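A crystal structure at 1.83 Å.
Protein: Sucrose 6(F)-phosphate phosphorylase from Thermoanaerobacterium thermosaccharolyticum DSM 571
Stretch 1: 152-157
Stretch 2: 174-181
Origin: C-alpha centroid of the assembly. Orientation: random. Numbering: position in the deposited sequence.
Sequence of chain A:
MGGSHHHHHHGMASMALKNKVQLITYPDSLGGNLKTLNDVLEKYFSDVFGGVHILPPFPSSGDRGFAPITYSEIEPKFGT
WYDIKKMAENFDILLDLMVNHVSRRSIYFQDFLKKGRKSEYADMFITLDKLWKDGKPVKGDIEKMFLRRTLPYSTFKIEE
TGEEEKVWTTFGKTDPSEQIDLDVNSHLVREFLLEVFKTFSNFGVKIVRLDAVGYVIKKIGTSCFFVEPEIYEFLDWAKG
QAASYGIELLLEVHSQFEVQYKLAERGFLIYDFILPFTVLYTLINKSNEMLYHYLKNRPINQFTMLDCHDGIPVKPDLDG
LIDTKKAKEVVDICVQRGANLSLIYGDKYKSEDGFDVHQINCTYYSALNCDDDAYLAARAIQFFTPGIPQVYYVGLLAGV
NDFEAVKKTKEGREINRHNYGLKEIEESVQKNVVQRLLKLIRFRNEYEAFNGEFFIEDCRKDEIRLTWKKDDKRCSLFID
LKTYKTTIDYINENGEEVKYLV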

# COMPACT_ATOMS: atom_id res chain seq x y z
N PRO A 152 -8.39 -4.98 -21.76
CA PRO A 152 -7.93 -3.75 -21.12
C PRO A 152 -8.62 -2.50 -21.65
O PRO A 152 -8.05 -1.41 -21.60
N TYR A 153 -9.85 -2.64 -22.13
CA TYR A 153 -10.62 -1.51 -22.63
C TYR A 153 -12.10 -1.78 -22.45
O TYR A 153 -12.52 -2.92 -22.18
N SER A 154 -12.89 -0.72 -22.59
CA SER A 154 -14.33 -0.77 -22.42
C SER A 154 -14.98 0.06 -23.52
O SER A 154 -14.39 1.03 -24.02
N THR A 155 -16.21 -0.30 -23.87
CA THR A 155 -16.96 0.33 -24.94
C THR A 155 -18.07 1.20 -24.36
O THR A 155 -18.80 0.77 -23.47
N PHE A 156 -18.18 2.42 -24.87
CA PHE A 156 -19.20 3.36 -24.42
C PHE A 156 -19.90 3.95 -25.63
O PHE A 156 -19.36 3.99 -26.74
N LYS A 157 -21.12 4.43 -25.40
CA LYS A 157 -21.93 5.05 -26.44
C LYS A 157 -21.80 6.56 -26.32
O LYS A 157 -22.03 7.12 -25.24
N THR A 174 -16.63 -4.53 -13.39
CA THR A 174 -17.80 -4.44 -14.26
C THR A 174 -17.35 -4.17 -15.69
O THR A 174 -16.24 -3.70 -15.93
N ASP A 175 -18.23 -4.48 -16.63
CA ASP A 175 -18.04 -4.13 -18.03
C ASP A 175 -19.29 -3.39 -18.50
O ASP A 175 -20.39 -3.96 -18.44
N PRO A 176 -19.18 -2.13 -18.93
CA PRO A 176 -17.96 -1.32 -18.99
C PRO A 176 -17.41 -1.02 -17.60
O PRO A 176 -18.16 -1.06 -16.63
N SER A 177 -16.12 -0.72 -17.53
CA SER A 177 -15.48 -0.43 -16.25
C SER A 177 -15.87 0.95 -15.75
O SER A 177 -16.18 1.86 -16.52
N GLU A 178 -15.85 1.09 -14.42
CA GLU A 178 -16.00 2.38 -13.76
C GLU A 178 -14.72 3.20 -13.79
O GLU A 178 -14.77 4.40 -13.48
N GLN A 179 -13.60 2.58 -14.12
CA GLN A 179 -12.28 3.18 -14.00
C GLN A 179 -11.71 3.43 -15.39
O GLN A 179 -11.31 2.48 -16.08
N ILE A 180 -11.68 4.70 -15.80
CA ILE A 180 -11.20 5.09 -17.12
C ILE A 180 -9.75 5.54 -16.99
O ILE A 180 -9.44 6.43 -16.19
N ASP A 181 -8.87 4.95 -17.80
CA ASP A 181 -7.46 5.30 -17.72
C ASP A 181 -7.24 6.73 -18.20
O ASP A 181 -7.85 7.19 -19.17

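Where a mainly loop segment passes a strand without pairing with it, side chains and water can satisfy backbone groups that face the gap, and residues 152-157 and 174-181 illustrate how. The direct polar link is a single hydrogen bond. Ser-154, an m rotamer whose CA-to-CB bond points toward the loop, accepts from the backbone of Ser-177: Ser-177 N to Ser-154 OG is 3.1 Å, and the angle of 167° at the hydrogen is nearly straight. Ser-177, a t rotamer, turns its own hydroxyl to its own stretch, where Ser-177 OG accepts from Gln-179 N at 2.9 Å.

Water supplies the second kind of link. Asp-175 (chi1 t) starts out sideways, but its carboxylate end comes nearer the strand. Asp-175 OD1 accepts from two waters, at 3.0 Å from water 1 and 2.9 Å from water 2. Water 1 also donates to Tyr-153 O (2.6 Å), whereas water 2 accepts from Thr-155 N (2.9 Å), so, through two waters, one carboxylate oxygen is linked to both a carbonyl and an amide.

Apolar packing completes the contact. Phe-156, an m rotamer, leaves sideways, yet its ring reaches the second stretch: Phe-156 CE1 lies 3.5 Å from CB of Pro-176, whose CA-to-CB bond points toward the strand and which follows a cis peptide bond, and Phe-156 CZ lies 3.6 Å from CD1 of Ile-180 (m, m). Ser-177 O sits at the ring edge, 3.8 Å from Phe-156 CZ.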

# COMPACT_ATOMS: atom_id res chain seq x y z
CB PRO A 152 -6.43 -3.73 -21.46
CG PRO A 152 -6.37 -4.38 -22.82
CD PRO A 152 -7.44 -5.45 -22.80
CB TYR A 153 -10.29 -1.20 -24.11
CG TYR A 153 -10.41 -2.39 -25.03
CD1 TYR A 153 -11.64 -2.79 -25.52
CD2 TYR A 153 -9.29 -3.10 -25.41
CE1 TYR A 153 -11.75 -3.88 -26.36
CE2 TYR A 153 -9.38 -4.18 -26.25
CZ TYR A 153 -10.62 -4.57 -26.73
OH TYR A 153 -10.71 -5.65 -27.56
CB SER A 154 -14.76 -0.24 -21.05
OG SER A 154 -14.29 -1.06 -19.99
CB THR A 155 -17.55 -0.72 -25.88
OG1 THR A 155 -16.49 -1.54 -26.40
CG2 THR A 155 -18.29 -0.07 -27.05
CB PHE A 156 -18.59 4.48 -23.58
CG PHE A 156 -17.92 3.99 -22.33
CD1 PHE A 156 -18.63 3.86 -21.15
CD2 PHE A 156 -16.58 3.66 -22.34
CE1 PHE A 156 -18.01 3.42 -20.00
CE2 PHE A 156 -15.96 3.22 -21.20
CZ PHE A 156 -16.67 3.09 -20.03
CB LYS A 157 -23.40 4.63 -26.28
CG LYS A 157 -24.35 5.21 -27.32
CD LYS A 157 -25.80 4.94 -26.93
CE LYS A 157 -26.77 5.41 -28.00
NZ LYS A 157 -28.19 5.07 -27.66
CB THR A 174 -18.76 -3.33 -13.81
OG1 THR A 174 -18.14 -2.04 -13.97
CG2 THR A 174 -19.15 -3.51 -12.35
CB ASP A 175 -17.78 -5.37 -18.89
CG ASP A 175 -17.24 -5.02 -20.26
OD1 ASP A 175 -16.30 -4.19 -20.34
OD2 ASP A 175 -17.75 -5.57 -21.27
CB PRO A 176 -18.42 -0.04 -19.69
CG PRO A 176 -19.88 0.04 -19.39
CD PRO A 176 -20.36 -1.38 -19.39
CB SER A 177 -13.96 -0.50 -16.38
OG SER A 177 -13.35 -0.07 -15.19
CB GLU A 178 -16.41 2.19 -12.30
CG GLU A 178 -17.80 1.60 -12.12
CD GLU A 178 -18.91 2.55 -12.51
OE1 GLU A 178 -18.73 3.79 -12.38
OE2 GLU A 178 -20.00 2.06 -12.91
CB GLN A 179 -11.36 2.28 -13.17
CG GLN A 179 -11.77 2.17 -11.69
CD GLN A 179 -11.19 0.93 -11.01
OE1 GLN A 179 -11.45 -0.19 -11.43
NE2 GLN A 179 -10.43 1.15 -9.94
CB ILE A 180 -12.06 6.21 -17.72
CG1 ILE A 180 -13.55 5.88 -17.65
CG2 ILE A 180 -11.61 6.48 -19.16
CD1 ILE A 180 -13.92 4.54 -18.25
CB ASP A 181 -6.60 4.34 -18.55
CG ASP A 181 -6.35 3.02 -17.85
OD1 ASP A 181 -7.28 2.50 -17.21
OD2 ASP A 181 -5.23 2.48 -17.98
O HOH W 1 -14.48 -4.55 -22.68
O HOH W 2 -17.46 -2.58 -22.48